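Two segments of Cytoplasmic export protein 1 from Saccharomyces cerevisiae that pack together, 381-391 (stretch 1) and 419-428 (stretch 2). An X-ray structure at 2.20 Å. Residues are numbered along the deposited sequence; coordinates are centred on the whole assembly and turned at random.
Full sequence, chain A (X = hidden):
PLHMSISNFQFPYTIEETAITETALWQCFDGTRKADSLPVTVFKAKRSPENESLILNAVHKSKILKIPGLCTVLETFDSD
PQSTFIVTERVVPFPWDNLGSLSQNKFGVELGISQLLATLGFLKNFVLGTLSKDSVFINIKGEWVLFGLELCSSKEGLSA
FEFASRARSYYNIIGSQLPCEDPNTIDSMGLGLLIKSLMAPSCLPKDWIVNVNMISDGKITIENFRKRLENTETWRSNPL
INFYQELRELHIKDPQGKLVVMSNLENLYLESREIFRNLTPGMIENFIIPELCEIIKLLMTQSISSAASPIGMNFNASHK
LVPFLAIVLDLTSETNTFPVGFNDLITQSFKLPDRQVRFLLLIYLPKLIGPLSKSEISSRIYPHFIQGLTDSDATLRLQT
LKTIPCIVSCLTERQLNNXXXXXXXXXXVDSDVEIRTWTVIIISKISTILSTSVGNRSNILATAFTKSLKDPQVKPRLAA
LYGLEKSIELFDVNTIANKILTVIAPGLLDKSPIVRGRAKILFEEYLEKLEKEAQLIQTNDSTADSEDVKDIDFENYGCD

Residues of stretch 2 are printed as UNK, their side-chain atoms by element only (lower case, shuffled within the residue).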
# COMPACT_ATOMS: atom_id res chain seq x y z
N ILE A 381 -4.32 -21.03 1.90
CA ILE A 381 -5.17 -20.43 0.88
C ILE A 381 -5.68 -21.44 -0.13
O ILE A 381 -6.88 -21.47 -0.41
CB ILE A 381 -4.49 -19.25 0.16
CG1 ILE A 381 -4.02 -18.20 1.19
CG2 ILE A 381 -5.39 -18.67 -0.96
CD1 ILE A 381 -5.12 -17.56 2.00
N TYR A 382 -4.78 -22.28 -0.65
CA TYR A 382 -5.12 -23.20 -1.72
C TYR A 382 -6.27 -24.13 -1.38
O TYR A 382 -7.17 -24.30 -2.19
CB TYR A 382 -3.88 -24.04 -2.11
CG TYR A 382 -4.14 -25.01 -3.23
CD1 TYR A 382 -4.31 -24.53 -4.52
CD2 TYR A 382 -4.24 -26.40 -3.02
CE1 TYR A 382 -4.56 -25.37 -5.57
CE2 TYR A 382 -4.49 -27.26 -4.10
CZ TYR A 382 -4.63 -26.69 -5.38
OH TYR A 382 -4.86 -27.39 -6.55
N PRO A 383 -6.25 -24.77 -0.20
CA PRO A 383 -7.29 -25.75 0.07
C PRO A 383 -8.69 -25.15 -0.04
O PRO A 383 -9.62 -25.86 -0.37
CB PRO A 383 -6.99 -26.18 1.53
CG PRO A 383 -5.51 -25.96 1.64
CD PRO A 383 -5.31 -24.65 0.93
N HIS A 384 -8.86 -23.86 0.21
CA HIS A 384 -10.20 -23.24 0.04
C HIS A 384 -10.33 -22.76 -1.36
O HIS A 384 -11.39 -22.88 -2.01
CB HIS A 384 -10.37 -22.06 1.01
CG HIS A 384 -10.16 -22.45 2.45
ND1 HIS A 384 -9.14 -21.98 3.20
CD2 HIS A 384 -10.88 -23.32 3.27
CE1 HIS A 384 -9.21 -22.51 4.43
NE2 HIS A 384 -10.27 -23.33 4.47
N PHE A 385 -9.24 -22.21 -1.87
CA PHE A 385 -9.22 -21.76 -3.23
C PHE A 385 -9.78 -22.82 -4.19
O PHE A 385 -10.65 -22.56 -5.04
CB PHE A 385 -7.81 -21.37 -3.59
CG PHE A 385 -7.55 -21.34 -5.06
CD1 PHE A 385 -7.88 -20.20 -5.82
CD2 PHE A 385 -6.99 -22.45 -5.70
CE1 PHE A 385 -7.64 -20.17 -7.19
CE2 PHE A 385 -6.73 -22.41 -7.06
CZ PHE A 385 -7.07 -21.27 -7.79
N ILE A 386 -9.28 -24.04 -4.02
CA ILE A 386 -9.50 -25.11 -4.99
C ILE A 386 -10.90 -25.68 -4.96
O ILE A 386 -11.39 -26.12 -5.98
CB ILE A 386 -8.41 -26.25 -4.83
CG1 ILE A 386 -8.31 -27.09 -6.10
CG2 ILE A 386 -8.58 -27.06 -3.54
CD1 ILE A 386 -7.88 -26.23 -7.28
N GLN A 387 -11.55 -25.65 -3.81
CA GLN A 387 -12.96 -26.05 -3.69
C GLN A 387 -13.80 -25.20 -4.60
O GLN A 387 -14.90 -25.60 -4.98
CB GLN A 387 -13.48 -25.90 -2.24
CG GLN A 387 -12.85 -26.85 -1.23
CD GLN A 387 -12.44 -28.19 -1.84
OE1 GLN A 387 -13.16 -29.17 -1.76
NE2 GLN A 387 -11.28 -28.21 -2.46
N GLY A 388 -13.29 -24.02 -4.96
CA GLY A 388 -14.01 -23.22 -6.00
C GLY A 388 -14.40 -24.07 -7.21
O GLY A 388 -15.39 -23.79 -7.91
N LEU A 389 -13.66 -25.15 -7.46
CA LEU A 389 -13.93 -25.94 -8.70
C LEU A 389 -15.17 -26.76 -8.59
O LEU A 389 -15.75 -27.16 -9.61
CB LEU A 389 -12.77 -26.88 -9.08
CG LEU A 389 -11.48 -26.24 -9.53
CD1 LEU A 389 -10.42 -27.34 -9.61
CD2 LEU A 389 -11.66 -25.54 -10.89
N THR A 390 -15.60 -26.97 -7.34
CA THR A 390 -16.72 -27.85 -7.08
C THR A 390 -17.97 -27.08 -6.67
O THR A 390 -18.97 -27.69 -6.34
CB THR A 390 -16.38 -28.93 -6.03
OG1 THR A 390 -16.16 -28.30 -4.76
CG2 THR A 390 -15.14 -29.72 -6.43
N ASP A 391 -17.89 -25.75 -6.69
CA ASP A 391 -19.02 -24.86 -6.38
C ASP A 391 -20.11 -25.01 -7.45
O ASP A 391 -19.82 -25.39 -8.58
CB ASP A 391 -18.51 -23.41 -6.34
CG ASP A 391 -19.53 -22.41 -5.78
OD1 ASP A 391 -19.61 -22.26 -4.56
OD2 ASP A 391 -20.23 -21.75 -6.56
N UNK A 419 -2.90 -34.31 -6.30
CA UNK A 419 -4.28 -33.87 -6.20
C UNK A 419 -4.75 -33.02 -7.39
O UNK A 419 -5.87 -33.20 -7.82
o UNK A 419 -4.24 -34.21 -1.49
o UNK A 419 -4.14 -35.64 -3.16
c UNK A 419 -3.67 -33.35 -3.66
c UNK A 419 -4.05 -34.48 -2.71
c UNK A 419 -4.62 -33.15 -4.85
N UNK A 420 -3.91 -32.12 -7.92
CA UNK A 420 -4.35 -31.16 -8.97
C UNK A 420 -5.02 -31.82 -10.16
O UNK A 420 -6.12 -31.41 -10.58
c UNK A 420 -2.85 -27.98 -10.60
c UNK A 420 -3.21 -30.28 -9.49
c UNK A 420 -3.63 -28.80 -9.59
c UNK A 420 -5.11 -28.64 -9.83
N UNK A 421 -4.34 -32.81 -10.71
CA UNK A 421 -4.90 -33.51 -11.86
C UNK A 421 -6.18 -34.30 -11.57
O UNK A 421 -6.96 -34.53 -12.51
c UNK A 421 -1.47 -34.72 -13.13
c UNK A 421 -2.64 -33.76 -13.05
c UNK A 421 -3.88 -34.45 -12.49
c UNK A 421 -3.01 -33.17 -14.41
N UNK A 422 -6.40 -34.74 -10.31
CA UNK A 422 -7.69 -35.41 -9.94
C UNK A 422 -8.84 -34.42 -10.06
O UNK A 422 -9.91 -34.77 -10.57
c UNK A 422 -6.52 -37.64 -6.92
n UNK A 422 -5.28 -38.42 -6.73
c UNK A 422 -5.18 -39.76 -6.77
n UNK A 422 -4.01 -40.36 -6.58
c UNK A 422 -6.65 -37.19 -8.38
n UNK A 422 -6.23 -40.49 -7.03
c UNK A 422 -7.67 -36.04 -8.53
N UNK A 423 -8.60 -33.17 -9.66
CA UNK A 423 -9.58 -32.11 -9.85
C UNK A 423 -9.83 -31.85 -11.34
O UNK A 423 -10.98 -31.70 -11.77
c UNK A 423 -9.39 -30.66 -4.87
c UNK A 423 -8.07 -30.91 -6.88
c UNK A 423 -9.10 -30.80 -9.19
c UNK A 423 -10.54 -30.49 -5.67
c UNK A 423 -8.13 -30.87 -5.48
c UNK A 423 -10.45 -30.53 -7.08
c UNK A 423 -9.22 -30.76 -7.69
N UNK A 424 -8.75 -31.78 -12.12
CA UNK A 424 -8.86 -31.43 -13.53
C UNK A 424 -9.55 -32.53 -14.34
O UNK A 424 -10.30 -32.24 -15.24
c UNK A 424 -7.50 -31.06 -14.15
c UNK A 424 -6.83 -29.81 -13.56
c UNK A 424 -5.33 -29.75 -13.83
c UNK A 424 -7.50 -28.54 -14.09
N UNK A 425 -9.30 -33.79 -13.99
CA UNK A 425 -9.99 -34.91 -14.59
C UNK A 425 -11.50 -34.79 -14.39
O UNK A 425 -12.26 -35.17 -15.27
c UNK A 425 -9.48 -36.23 -14.04
N UNK A 426 -11.92 -34.22 -13.26
CA UNK A 426 -13.33 -33.98 -13.05
C UNK A 426 -13.87 -32.82 -13.85
O UNK A 426 -14.87 -32.94 -14.50
c UNK A 426 -15.13 -34.01 -11.32
c UNK A 426 -17.15 -33.18 -10.05
c UNK A 426 -15.63 -33.41 -10.02
c UNK A 426 -13.65 -33.79 -11.57
n UNK A 426 -17.44 -32.04 -9.12
N UNK A 427 -13.18 -31.69 -13.84
CA UNK A 427 -13.67 -30.55 -14.61
C UNK A 427 -13.66 -30.78 -16.13
O UNK A 427 -14.34 -30.10 -16.85
c UNK A 427 -13.03 -29.13 -12.60
c UNK A 427 -13.00 -29.22 -14.17
o UNK A 427 -11.65 -29.14 -14.68
N UNK A 428 -12.93 -31.77 -16.61
CA UNK A 428 -12.96 -32.10 -18.01
C UNK A 428 -14.31 -32.76 -18.43
O UNK A 428 -14.65 -32.82 -19.63
o UNK A 428 -9.46 -34.40 -19.45
c UNK A 428 -11.74 -32.98 -18.35
n UNK A 428 -9.83 -33.47 -21.49
c UNK A 428 -11.58 -33.26 -19.83
c UNK A 428 -10.19 -33.76 -20.24

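Position 419 carries three carbons, the third bearing two oxygens, and points its CA-to-CB bond toward stretch 1, but its end leads away. This carboxylate on a two-carbon arm is Glu419, compatible with a partly exposed place. Position 420 has four carbons forked at the second; it starts out sideways, yet a terminal carbon comes within 3.5 Å of Tyr382 OH. This is Leu420, whose CD2 also lies 4.5 Å from Ile386 CD1, an apolar fit for a buried place.

Position 421 shows the same four-carbon fork, out of reach of stretch 1: Leu421, only partly exposed, where an aliphatic chain is acceptable. At 422, three carbons lead to a nitrogen and then to a carbon with two more nitrogens, likewise out of reach. This guanidinium marks Arg422, exposed as suits a charged group that needs solvent or polar partners.

Position 423 has one carbon followed by a ring of six carbons. Ile386 CG1 sits over one face, 3.8 Å from the ring centroid and 7° off the normal, so its C-H bonds can meet the pi cloud. The residue is Phe423, which gives the contact its centre. Leu389 CD1 approaches Phe423 CB at 3.7 Å, and Gln387 NE2 comes within 3.9 Å of Phe423 CZ. The ring gives one face to Ile386; Leu389 and Gln387 approach it obliquely.

Position 424, four carbons forked at the second, makes no close contact with stretch 1; it is Leu424, apolar as suits a buried place. The single carbon at 425 is out of reach and identifies Ala425, small and easily tolerated where exposed. At 426, four carbons in a row end in a nitrogen near Thr390, so this is Lys426. The extended chain, every chi angle t, brings Lys426 NZ to 4.2 Å from Thr390 CG2, a loose contact at the exposed margin with no hydrogen bond. At 427, one carbon carries an oxygen and a carbon, the latter 4.2 Å from Leu389 CB. Thr427 thus offers a methyl to Leu389 and a hydroxyl that is hydrogen-bonded elsewhere in the structure. Position 428 has three carbons, the third bearing one oxygen and one nitrogen, beyond reach of stretch 1: Gln428, polar and partly exposed.

The two helices run nearly parallel, their directions differing by 10°, and their axes come no closer than 12.3 Å, so side chains must bridge the gap. No hydrogen bond crosses it. Apolar packing around Phe423 dominates the modest 386 Å², although Tyr382 OH is buried without a polar partner.

Stretch 2 (419-428) ELLRFLAKTQ
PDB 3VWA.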